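Local coordinates for split-soret cytochrome C (Desulfovibrio desulfuricans, PDB 1H21), which carries two heme c groups per subunit in a homodimer that shares its four hemes, and may take part in electron transfer during sulfate reduction, at residues Cys86-Gly91 and Arg173-Ala178; Arg102-Pro107 and Gln192-Lys197; Val109-Arg114 and Ala179-Glu184; Glu211-Lys216 and Ala220-Gly225. One frame throughout, in Å; residues are numbered along the deposited sequence.

Interaction 1 of 4, residues Cys86-Gly91 and Arg173-Ala178. Unlike the reference sequence in segment 86-91: Cys86 (reference Tyr).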
# COMPACT_ATOMS: atom_id res chain seq x y z
N CYS A 86 3.57 0.01 5.16
CA CYS A 86 3.78 1.16 6.03
C CYS A 86 3.63 2.45 5.23
O CYS A 86 4.29 2.64 4.21
CB CYS A 86 5.11 1.07 6.76
SG CYS A 86 4.83 0.70 8.53
N GLY A 87 2.69 3.29 5.65
CA GLY A 87 2.40 4.53 4.95
C GLY A 87 3.58 5.40 4.57
O GLY A 87 3.60 6.01 3.49
N ALA A 88 4.55 5.51 5.46
CA ALA A 88 5.73 6.31 5.19
C ALA A 88 6.43 5.77 3.97
O ALA A 88 6.87 6.53 3.10
CB ALA A 88 6.66 6.31 6.38
N LEU A 89 6.50 4.44 3.87
CA LEU A 89 7.16 3.78 2.75
C LEU A 89 6.44 4.04 1.43
O LEU A 89 7.07 4.34 0.41
CB LEU A 89 7.30 2.28 3.00
CG LEU A 89 8.26 1.78 4.08
CD1 LEU A 89 8.32 0.28 3.95
CD2 LEU A 89 9.64 2.32 3.90
N TYR A 90 5.11 3.95 1.45
CA TYR A 90 4.37 4.21 0.21
C TYR A 90 4.51 5.68 -0.20
O TYR A 90 4.82 5.99 -1.35
CB TYR A 90 2.89 3.86 0.34
CG TYR A 90 2.22 4.15 -0.96
CD1 TYR A 90 2.45 3.33 -2.07
CD2 TYR A 90 1.44 5.29 -1.12
CE1 TYR A 90 1.93 3.66 -3.30
CE2 TYR A 90 0.90 5.63 -2.38
CZ TYR A 90 1.16 4.80 -3.46
OH TYR A 90 0.64 5.11 -4.68
N GLY A 91 4.23 6.57 0.75
CA GLY A 91 4.34 7.99 0.48
C GLY A 91 5.66 8.35 -0.18
O GLY A 91 5.69 9.13 -1.13
N ARG A 173 8.51 9.35 13.98
CA ARG A 173 9.94 9.42 13.72
C ARG A 173 10.31 8.54 12.55
O ARG A 173 11.16 8.91 11.74
CB ARG A 173 10.73 9.01 14.97
CG ARG A 173 10.40 9.89 16.19
CD ARG A 173 11.18 9.52 17.45
NE ARG A 173 10.68 10.26 18.62
CZ ARG A 173 11.36 10.45 19.76
NH1 ARG A 173 12.59 9.95 19.90
NH2 ARG A 173 10.79 11.12 20.76
N LEU A 174 9.64 7.39 12.42
CA LEU A 174 9.91 6.48 11.32
C LEU A 174 9.58 7.18 10.02
O LEU A 174 10.28 7.00 9.02
CB LEU A 174 9.08 5.21 11.44
CG LEU A 174 9.45 4.21 12.54
CD1 LEU A 174 8.54 2.99 12.40
CD2 LEU A 174 10.90 3.81 12.44
N THR A 175 8.54 7.99 10.03
CA THR A 175 8.17 8.75 8.84
C THR A 175 9.37 9.58 8.36
O THR A 175 9.68 9.63 7.16
CB THR A 175 6.96 9.67 9.11
OG1 THR A 175 5.83 8.87 9.45
CG2 THR A 175 6.63 10.46 7.89
N ALA A 176 10.10 10.15 9.32
CA ALA A 176 11.27 10.99 9.09
C ALA A 176 12.43 10.18 8.55
O ALA A 176 13.03 10.56 7.56
CB ALA A 176 11.67 11.66 10.36
N ASP A 177 12.72 9.05 9.18
CA ASP A 177 13.79 8.19 8.72
C ASP A 177 13.56 7.74 7.27
O ASP A 177 14.51 7.62 6.49
CB ASP A 177 13.90 6.93 9.58
CG ASP A 177 14.33 7.22 11.01
OD1 ASP A 177 15.22 8.07 11.25
OD2 ASP A 177 13.80 6.55 11.92
N ALA A 178 12.31 7.42 6.95
CA ALA A 178 11.96 6.95 5.60
C ALA A 178 12.06 8.10 4.60
O ALA A 178 12.47 7.91 3.45
CB ALA A 178 10.58 6.37 5.60

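Interaction 2 of 4, residues Arg102-Pro107 and Gln192-Lys197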
# COMPACT_ATOMS: atom_id res chain seq x y z
N ARG A 102 8.38 2.42 -14.14
CA ARG A 102 8.54 1.06 -13.63
C ARG A 102 9.97 0.49 -13.64
O ARG A 102 10.55 0.30 -12.57
CB ARG A 102 7.60 0.18 -14.46
CG ARG A 102 7.40 -1.22 -14.07
CD ARG A 102 6.08 -1.70 -14.65
NE ARG A 102 6.11 -2.20 -16.02
CZ ARG A 102 5.42 -1.67 -17.04
NH1 ARG A 102 4.68 -0.60 -16.85
NH2 ARG A 102 5.43 -2.24 -18.25
N LYS A 103 10.56 0.27 -14.82
CA LYS A 103 11.92 -0.29 -14.90
C LYS A 103 12.95 0.44 -14.03
O LYS A 103 13.77 -0.18 -13.35
CB LYS A 103 12.43 -0.31 -16.34
CG LYS A 103 11.91 -1.47 -17.20
N GLU A 104 12.91 1.77 -14.06
CA GLU A 104 13.84 2.58 -13.30
C GLU A 104 13.54 2.70 -11.82
O GLU A 104 14.46 2.84 -11.02
CB GLU A 104 13.93 3.99 -13.89
CG GLU A 104 14.75 4.12 -15.17
CD GLU A 104 14.91 5.57 -15.60
OE1 GLU A 104 14.04 6.07 -16.35
OE2 GLU A 104 15.90 6.21 -15.17
N VAL A 105 12.26 2.71 -11.45
CA VAL A 105 11.88 2.82 -10.05
C VAL A 105 12.14 1.56 -9.23
O VAL A 105 12.48 1.63 -8.04
CB VAL A 105 10.41 3.29 -9.91
CG1 VAL A 105 10.01 3.39 -8.44
CG2 VAL A 105 10.25 4.66 -10.58
N HIS A 106 12.09 0.40 -9.88
CA HIS A 106 12.31 -0.87 -9.20
C HIS A 106 13.52 -0.90 -8.25
O HIS A 106 13.36 -1.13 -7.06
CB HIS A 106 12.38 -2.03 -10.20
CG HIS A 106 12.27 -3.39 -9.56
ND1 HIS A 106 11.48 -3.62 -8.45
CD2 HIS A 106 12.82 -4.58 -9.88
CE1 HIS A 106 11.55 -4.90 -8.12
NE2 HIS A 106 12.35 -5.50 -8.97
N PRO A 107 14.75 -0.67 -8.76
CA PRO A 107 15.89 -0.72 -7.83
C PRO A 107 15.83 0.34 -6.74
O PRO A 107 16.35 0.11 -5.64
CB PRO A 107 17.10 -0.57 -8.75
CG PRO A 107 16.58 0.28 -9.88
CD PRO A 107 15.23 -0.36 -10.13
N GLN A 192 23.27 9.45 -10.62
CA GLN A 192 23.64 8.29 -11.43
C GLN A 192 22.78 7.98 -12.65
O GLN A 192 23.01 6.98 -13.33
CB GLN A 192 23.77 7.05 -10.55
CG GLN A 192 24.78 7.20 -9.43
CD GLN A 192 24.78 6.01 -8.46
OE1 GLN A 192 23.94 5.09 -8.55
NE2 GLN A 192 25.73 6.04 -7.52
N GLY A 193 21.77 8.81 -12.92
CA GLY A 193 20.91 8.62 -14.09
C GLY A 193 20.38 7.22 -14.30
O GLY A 193 19.84 6.62 -13.38
N LYS A 194 20.49 6.69 -15.51
CA LYS A 194 20.02 5.33 -15.75
C LYS A 194 21.01 4.28 -15.25
O LYS A 194 20.81 3.11 -15.47
CB LYS A 194 19.70 5.11 -17.23
CG LYS A 194 18.57 6.00 -17.73
CD LYS A 194 18.10 5.59 -19.10
CE LYS A 194 17.00 6.52 -19.54
NZ LYS A 194 16.53 6.16 -20.90
N ASP A 195 22.08 4.71 -14.59
CA ASP A 195 23.08 3.76 -14.07
C ASP A 195 22.78 3.29 -12.63
O ASP A 195 23.42 2.34 -12.14
CB ASP A 195 24.48 4.39 -14.10
CG ASP A 195 25.04 4.50 -15.49
OD1 ASP A 195 25.05 3.48 -16.22
OD2 ASP A 195 25.54 5.59 -15.83
N PHE A 196 21.86 3.99 -11.97
CA PHE A 196 21.45 3.72 -10.59
C PHE A 196 21.32 2.23 -10.28
O PHE A 196 20.73 1.46 -11.05
CB PHE A 196 20.13 4.42 -10.29
CG PHE A 196 19.68 4.25 -8.87
CD1 PHE A 196 19.94 5.26 -7.93
CD2 PHE A 196 19.00 3.10 -8.46
CE1 PHE A 196 19.52 5.11 -6.60
CE2 PHE A 196 18.58 2.94 -7.13
CZ PHE A 196 18.84 3.95 -6.20
N LYS A 197 21.85 1.85 -9.13
CA LYS A 197 21.79 0.47 -8.69
C LYS A 197 21.50 0.49 -7.20
O LYS A 197 21.87 1.43 -6.49
CB LYS A 197 23.12 -0.26 -8.98
CG LYS A 197 23.33 -0.69 -10.44

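Interaction 3 of 4, residues Val109-Arg114 and Ala179-Glu184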
# COMPACT_ATOMS: atom_id res chain seq x y z
N VAL A 109 13.03 1.48 -5.14
CA VAL A 109 12.14 0.98 -4.11
C VAL A 109 12.78 -0.23 -3.42
O VAL A 109 12.58 -0.45 -2.21
CB VAL A 109 10.77 0.59 -4.72
CG1 VAL A 109 9.89 -0.14 -3.70
CG2 VAL A 109 10.09 1.83 -5.24
N ASN A 110 13.55 -1.02 -4.16
CA ASN A 110 14.21 -2.18 -3.58
C ASN A 110 15.16 -1.74 -2.48
O ASN A 110 15.23 -2.38 -1.42
CB ASN A 110 14.98 -2.98 -4.63
CG ASN A 110 14.08 -3.86 -5.48
OD1 ASN A 110 12.90 -4.03 -5.18
ND2 ASN A 110 14.64 -4.43 -6.53
N GLU A 111 15.88 -0.66 -2.73
CA GLU A 111 16.82 -0.14 -1.74
C GLU A 111 16.07 0.43 -0.54
O GLU A 111 16.40 0.14 0.62
CB GLU A 111 17.74 0.92 -2.35
CG GLU A 111 18.36 1.85 -1.31
CD GLU A 111 19.76 2.28 -1.63
OE1 GLU A 111 20.36 1.77 -2.60
OE2 GLU A 111 20.28 3.14 -0.87
N LEU A 112 15.06 1.25 -0.81
CA LEU A 112 14.26 1.85 0.24
C LEU A 112 13.62 0.76 1.13
O LEU A 112 13.77 0.81 2.35
CB LEU A 112 13.19 2.74 -0.38
CG LEU A 112 12.26 3.44 0.59
CD1 LEU A 112 13.08 4.29 1.56
CD2 LEU A 112 11.27 4.28 -0.22
N PHE A 113 12.99 -0.23 0.50
CA PHE A 113 12.33 -1.33 1.22
C PHE A 113 13.27 -2.31 1.95
O PHE A 113 13.02 -2.66 3.10
CB PHE A 113 11.36 -2.07 0.30
CG PHE A 113 10.09 -1.32 -0.01
CD1 PHE A 113 9.99 0.06 0.23
CD2 PHE A 113 9.00 -1.97 -0.56
CE1 PHE A 113 8.82 0.76 -0.06
CE2 PHE A 113 7.82 -1.28 -0.86
CZ PHE A 113 7.74 0.09 -0.61
N ARG A 114 14.35 -2.77 1.29
CA ARG A 114 15.31 -3.69 1.92
C ARG A 114 16.01 -2.99 3.09
O ARG A 114 16.27 -3.60 4.13
CB ARG A 114 16.35 -4.15 0.90
CG ARG A 114 15.79 -5.08 -0.14
CD ARG A 114 16.76 -5.41 -1.24
NE ARG A 114 16.09 -6.14 -2.32
CZ ARG A 114 16.57 -6.32 -3.55
NH1 ARG A 114 17.75 -5.82 -3.91
NH2 ARG A 114 15.86 -7.03 -4.42
N ALA A 179 11.65 9.29 5.06
CA ALA A 179 11.71 10.50 4.25
C ALA A 179 13.18 10.79 3.95
O ALA A 179 13.56 11.02 2.80
CB ALA A 179 11.10 11.66 5.02
N PHE A 180 14.01 10.71 4.99
CA PHE A 180 15.45 10.95 4.88
C PHE A 180 16.07 9.99 3.88
O PHE A 180 16.76 10.40 2.95
CB PHE A 180 16.08 10.77 6.26
CG PHE A 180 17.56 11.06 6.29
CD1 PHE A 180 18.02 12.33 6.64
CD2 PHE A 180 18.48 10.08 5.95
CE1 PHE A 180 19.40 12.61 6.64
CE2 PHE A 180 19.86 10.35 5.95
CZ PHE A 180 20.32 11.62 6.29
N LYS A 181 15.82 8.70 4.07
CA LYS A 181 16.37 7.68 3.18
C LYS A 181 15.90 7.84 1.73
O LYS A 181 16.68 7.71 0.79
CB LYS A 181 16.01 6.29 3.69
CG LYS A 181 16.55 5.17 2.82
CD LYS A 181 18.05 5.29 2.68
CE LYS A 181 18.64 4.17 1.84
NZ LYS A 181 20.12 4.26 1.80
N ALA A 182 14.60 8.07 1.55
CA ALA A 182 14.03 8.23 0.22
C ALA A 182 14.69 9.42 -0.47
O ALA A 182 14.97 9.37 -1.67
CB ALA A 182 12.49 8.43 0.29
N ALA A 183 14.90 10.48 0.31
CA ALA A 183 15.52 11.70 -0.19
C ALA A 183 16.91 11.34 -0.73
O ALA A 183 17.22 11.63 -1.88
CB ALA A 183 15.62 12.76 0.91
N GLU A 184 17.70 10.62 0.06
CA GLU A 184 19.03 10.23 -0.39
C GLU A 184 18.99 9.43 -1.67
O GLU A 184 19.81 9.61 -2.57
CB GLU A 184 19.75 9.43 0.67
CG GLU A 184 20.00 10.20 1.95
CD GLU A 184 20.99 9.49 2.84
OE1 GLU A 184 21.08 8.24 2.77
OE2 GLU A 184 21.71 10.18 3.60

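Interaction 4 of 4, residues Glu211-Lys216 and Ala220-Gly225. With HEC (heme c), chain E.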
# COMPACT_ATOMS: atom_id res chain seq x y z
N GLU A 211 14.30 -19.59 -5.97
CA GLU A 211 14.82 -20.56 -6.94
C GLU A 211 13.72 -21.44 -7.50
O GLU A 211 13.73 -21.81 -8.69
CB GLU A 211 15.90 -21.44 -6.29
CG GLU A 211 17.10 -20.63 -5.80
CD GLU A 211 18.32 -20.72 -6.72
OE1 GLU A 211 19.38 -20.18 -6.32
OE2 GLU A 211 18.23 -21.32 -7.82
N CYS A 212 12.76 -21.77 -6.65
CA CYS A 212 11.62 -22.59 -7.07
C CYS A 212 10.34 -21.77 -7.22
O CYS A 212 9.65 -21.86 -8.23
CB CYS A 212 11.36 -23.71 -6.07
SG CYS A 212 12.76 -24.80 -5.78
N HIS A 213 10.06 -20.94 -6.22
CA HIS A 213 8.84 -20.17 -6.19
C HIS A 213 8.76 -18.91 -7.02
O HIS A 213 7.65 -18.41 -7.24
CB HIS A 213 8.44 -19.93 -4.74
CG HIS A 213 8.16 -21.20 -4.01
ND1 HIS A 213 7.10 -22.04 -4.30
CD2 HIS A 213 8.85 -21.81 -3.01
CE1 HIS A 213 7.17 -23.11 -3.50
NE2 HIS A 213 8.21 -23.03 -2.69
N MET A 214 9.89 -18.41 -7.51
CA MET A 214 9.92 -17.20 -8.34
C MET A 214 10.72 -17.38 -9.63
O MET A 214 11.21 -16.40 -10.18
CB MET A 214 10.50 -16.01 -7.57
CG MET A 214 9.48 -15.20 -6.80
SD MET A 214 9.34 -15.82 -5.13
CE MET A 214 10.81 -14.98 -4.37
N THR A 215 10.85 -18.61 -10.10
CA THR A 215 11.60 -18.87 -11.33
C THR A 215 10.71 -19.47 -12.42
O THR A 215 10.18 -20.59 -12.29
CB THR A 215 12.81 -19.77 -11.06
OG1 THR A 215 13.63 -19.17 -10.05
CG2 THR A 215 13.63 -19.93 -12.34
N LYS A 216 10.49 -18.68 -13.46
CA LYS A 216 9.66 -19.07 -14.59
C LYS A 216 10.08 -20.45 -15.11
O LYS A 216 11.28 -20.75 -15.21
CB LYS A 216 9.80 -18.02 -15.70
CG LYS A 216 8.80 -18.16 -16.83
CD LYS A 216 8.99 -17.02 -17.86
CE LYS A 216 7.65 -16.40 -18.32
NZ LYS A 216 7.45 -16.44 -19.80
N ALA A 220 7.08 -25.17 -9.33
CA ALA A 220 6.64 -24.57 -8.08
C ALA A 220 6.55 -23.04 -8.15
O ALA A 220 6.31 -22.37 -7.14
CB ALA A 220 7.58 -24.99 -6.97
N ASN A 221 6.69 -22.49 -9.36
CA ASN A 221 6.68 -21.05 -9.58
C ASN A 221 5.29 -20.42 -9.39
O ASN A 221 4.63 -20.02 -10.36
CB ASN A 221 7.23 -20.75 -10.98
CG ASN A 221 7.30 -19.28 -11.26
OD1 ASN A 221 7.51 -18.48 -10.35
ND2 ASN A 221 7.11 -18.92 -12.51
N TRP A 222 4.87 -20.30 -8.14
CA TRP A 222 3.56 -19.73 -7.80
C TRP A 222 3.57 -18.37 -7.09
O TRP A 222 2.61 -17.62 -7.20
CB TRP A 222 2.81 -20.68 -6.86
CG TRP A 222 2.69 -22.05 -7.35
CD1 TRP A 222 2.14 -22.46 -8.52
CD2 TRP A 222 3.14 -23.23 -6.68
NE1 TRP A 222 2.22 -23.82 -8.63
CE2 TRP A 222 2.84 -24.32 -7.51
CE3 TRP A 222 3.78 -23.46 -5.45
CZ2 TRP A 222 3.15 -25.64 -7.17
CZ3 TRP A 222 4.09 -24.77 -5.10
CH2 TRP A 222 3.78 -25.84 -5.97
N ALA A 223 4.64 -18.08 -6.36
CA ALA A 223 4.72 -16.85 -5.57
C ALA A 223 5.06 -15.50 -6.22
O ALA A 223 5.91 -15.41 -7.11
CB ALA A 223 5.63 -17.08 -4.39
N LYS A 224 4.39 -14.46 -5.73
CA LYS A 224 4.64 -13.10 -6.18
C LYS A 224 4.91 -12.27 -4.94
O LYS A 224 4.23 -12.44 -3.92
CB LYS A 224 3.44 -12.53 -6.95
CG LYS A 224 3.41 -12.87 -8.43
CD LYS A 224 4.54 -12.19 -9.17
CE LYS A 224 4.73 -12.75 -10.57
NZ LYS A 224 5.75 -11.97 -11.30
N GLY A 225 5.92 -11.42 -5.00
CA GLY A 225 6.25 -10.60 -3.86
C GLY A 225 7.67 -10.88 -3.43
O GLY A 225 8.11 -12.03 -3.40
FE HEC E . 8.35 -24.29 -1.14
CHA HEC E . 5.29 -25.75 -1.32
CHB HEC E . 7.14 -21.84 0.86
CHC HEC E . 11.52 -23.07 -0.75
CHD HEC E . 9.42 -26.34 -3.67
NA HEC E . 6.59 -23.87 -0.44
C1A HEC E . 5.43 -24.60 -0.54
C2A HEC E . 4.35 -23.98 0.24
C3A HEC E . 4.81 -22.82 0.79
C4A HEC E . 6.22 -22.77 0.38
CMA HEC E . 4.00 -21.80 1.58
CAA HEC E . 2.96 -24.56 0.38
CBA HEC E . 2.56 -25.19 1.69
CGA HEC E . 3.40 -26.39 2.07
O1A HEC E . 4.60 -26.25 2.37
O2A HEC E . 2.84 -27.49 2.16
NB HEC E . 9.20 -22.82 -0.14
C1B HEC E . 8.53 -21.86 0.62
C2B HEC E . 9.42 -20.83 1.15
C3B HEC E . 10.73 -21.23 0.83
C4B HEC E . 10.54 -22.45 -0.05
CMB HEC E . 8.95 -19.51 1.75
CAB HEC E . 11.95 -20.73 1.38
CBB HEC E . 12.20 -20.54 2.81
NC HEC E . 10.12 -24.72 -1.92
C1C HEC E . 11.35 -24.13 -1.63
C2C HEC E . 12.37 -24.52 -2.60
C3C HEC E . 11.76 -25.40 -3.47
C4C HEC E . 10.38 -25.54 -3.04
CMC HEC E . 13.80 -23.91 -2.69
CAC HEC E . 12.31 -26.03 -4.57
CBC HEC E . 13.45 -26.89 -4.43
ND HEC E . 7.53 -25.77 -2.21
C1D HEC E . 8.08 -26.48 -3.27
C2D HEC E . 7.10 -27.42 -3.85
C3D HEC E . 5.99 -27.30 -3.11
C4D HEC E . 6.26 -26.29 -2.12
CMD HEC E . 7.24 -28.28 -5.10
CAD HEC E . 4.66 -28.02 -3.30
CBD HEC E . 4.71 -29.51 -3.01
CGD HEC E . 5.11 -29.81 -1.59
O1D HEC E . 6.31 -30.10 -1.36
O2D HEC E . 4.23 -29.76 -0.70

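Interaction 1 of 4, residues Cys86-Gly91 and Arg173-Ala178
No ring or other flat side chain lies between Ala88 and its partners Thr175 and Ala178, so the contact has no face or edge to fill and is made by methyl groups and backbone. The CB of Ala88 is directed toward the other helix and rests 3.8 Å from Thr175 CA. One turn further on, it meets the methyl of Ala178, CB to CB at 4.0 Å. Such small residues suit the place because they bring the backbones close: the CA atoms of Ala88 and Thr175 are 5.0 Å apart, and the axes of segments 87-91 and 173-178 approach to 8.9 Å at a crossing angle of -30°. Leu89 starts off away from its neighbour, but the end of its side chain comes nearer, and CD2 brushes Ala178 CB at 4.5 Å. In Thr175 the hydroxyl lies anti to the carbonyl carbon (chi1 -63°), which lets OG1 bond to the carbonyl of Cys171 one turn earlier. A polar atom in a buried wall is thus satisfied within its own helix. Cys86, the N-cap of the first helix, is probably a ligand of the [2Fe-2S] cluster together with Cys44, Cys147 and Cys171. Helix 44-60 closes over the seam, Cys44 touching both Ala88 and Thr175; helix 102-118 lies against Leu89 and Leu174 through Tyr116, and helix 26-38 packs on Thr175 and Ala176.

Interaction 2 of 4, residues Arg102-Pro107 and Gln192-Lys197
Pro107 and Phe196 form the close-packed half of this contact, while Glu104 and Lys194 make up its looser, more solvent-exposed half. On the packed side the proline ring leans on one ortho-meta edge of the phenyl group: its CG is 4.0 Å from Phe196 CD2. The carbonyl carbon of Pro107 comes to 3.8 Å from Phe196 CE2, and its oxygen lies in the ring plane beyond the same edge. Phe196 swings its ring away from its own amide nitrogen (chi1 -176°) and reaches inward from the loop, and Ile185, Thr188 and Lys189 of helix 165-192 also pack on it. Proline suits its position as a rigid apolar block, and the helix kinks there because its nitrogen has no proton for the preceding turn. The other half is a loose contact between a carboxylate and an aliphatic chain. Glu104 OE2 lies 3.7 Å from Lys194 CG, but its salt bridge is with Lys189; the ammonium group of Lys194 stays well short, NZ being 5.2 Å from Glu104 OE1, so only a weak long-range attraction is likely. Gly193 touches Glu104 lightly, while its carbonyl also binds Lys189. Helix 165-192 gives way at Gly193, whose positive phi of 48° suits glycine, and the chain folds back on the first turns of helix 102-118: a helix-terminating glycine followed by a loop anchored by an aromatic residue, at the rim of an all-helical domain.

Interaction 3 of 4, residues Val109-Arg114 and Ala179-Glu184
Two protein groups grip the carboxylate of Glu111: Lys181 NZ donates to OE2 at 2.9 Å in a salt bridge, and the backbone N of Thr199 binds OE1. The bridge spans an antiparallel helix pair of this all-helical domain, segments 109-114 and 179-184 running at 152° to each other with axes 10.0 Å apart. Lysine uses the anti lone pair of OE2, on the side away from the other oxygen, while OE1 is taken by Thr199 N. The two side chains meet at about a right angle, with Lys181 CE also only 3.3 Å from Glu111 OE2. A bend at chi2 (57°) turns the lysine chain across the gap; its ammonium group also makes a cation-pi contact with Trp115, so that a long flexible residue gains both an electrostatic and an aromatic anchor. Having two polar partners probably helps keep the buried glutamate ionised. The far flank of helix 102-118 faces the second subunit, where Trp82 of that subunit meets Phe113 edge-to-face and donates to Asn110. Beside the salt bridge the contact turns apolar. Leu112 and the lysine lie alongside each other, pointing opposite ways, CD1 lying 3.8 Å from Lys181 CG, which puts the aliphatic part of the lysine to use as a hydrophobic surface. The other branch of the leucine reaches the next residue, CD2 standing 4.4 Å from Ala182 CB.

Interaction 4 of 4, residues Glu211-Lys216 and Ala220-Gly225
Ala220 meets His213 first through its carbonyl, which accepts a hydrogen bond from His213 ND1 at 3.0 Å. The bond is bent, 132° at the hydrogen, and the oxygen lies well out of the imidazole plane; it may still restrain rotation of a ring whose NE2 holds the heme iron at 2.0 Å. The methyl of Ala220 is small enough to fit between Cys212, CB to CB at 4.1 Å, and a methyl of the heme rim. Asn221 comes next, at the centre of an inverse gamma turn that brings the N of Trp222 back to Ala220 O in a weak bond. Its side chain extends along the chain of Thr215 and Lys216, CB lying 3.2 Å from Thr215 O, and its ND2 binds Glu161 of the second subunit. All this folds round the end of a CXXCH heme-attachment motif, in which Cys209 and Cys212 form thioethers and His213 is the axial ligand; His246 of the second subunit takes the other axial position. Trp222 turns its six-membered ring obliquely toward the imidazole, planes at 41°, while CH2 touches the heme at CAD, 3.6 Å away. Tyr156 of the second subunit meets this indole edge-to-face. Ala223 N gives a weak bond to His213 O, and its CB packs 4.0 Å from Met214 SD, beside another heme. Lys224 turns away, its carbonyl accepting from His148 of the second subunit. Gly225 adopts backbone angles that call for glycine, and its carbonyl faces Met214 CE.

Interactions 1 and 3 are buried and share helix 165-192; they touch where Leu89 packs on Phe113. Interaction 1 joins helices by small methyl groups near the probable iron-sulfur site, whereas interaction 3 is a wider antiparallel pairing that combines a salt bridge with leucine packing. Interaction 2 continues the association of helix 102-118 with the chain beyond helix 165-192, but at the surface, where a proline-aromatic contact gives way to loosely placed charges. Interaction 4 stands apart, its centre 24 to 29 Å from the others; also largely buried, it relies on a histidine-to-carbonyl bond, thioether attachment and iron coordination, with heme and the second subunit providing much of its surroundings.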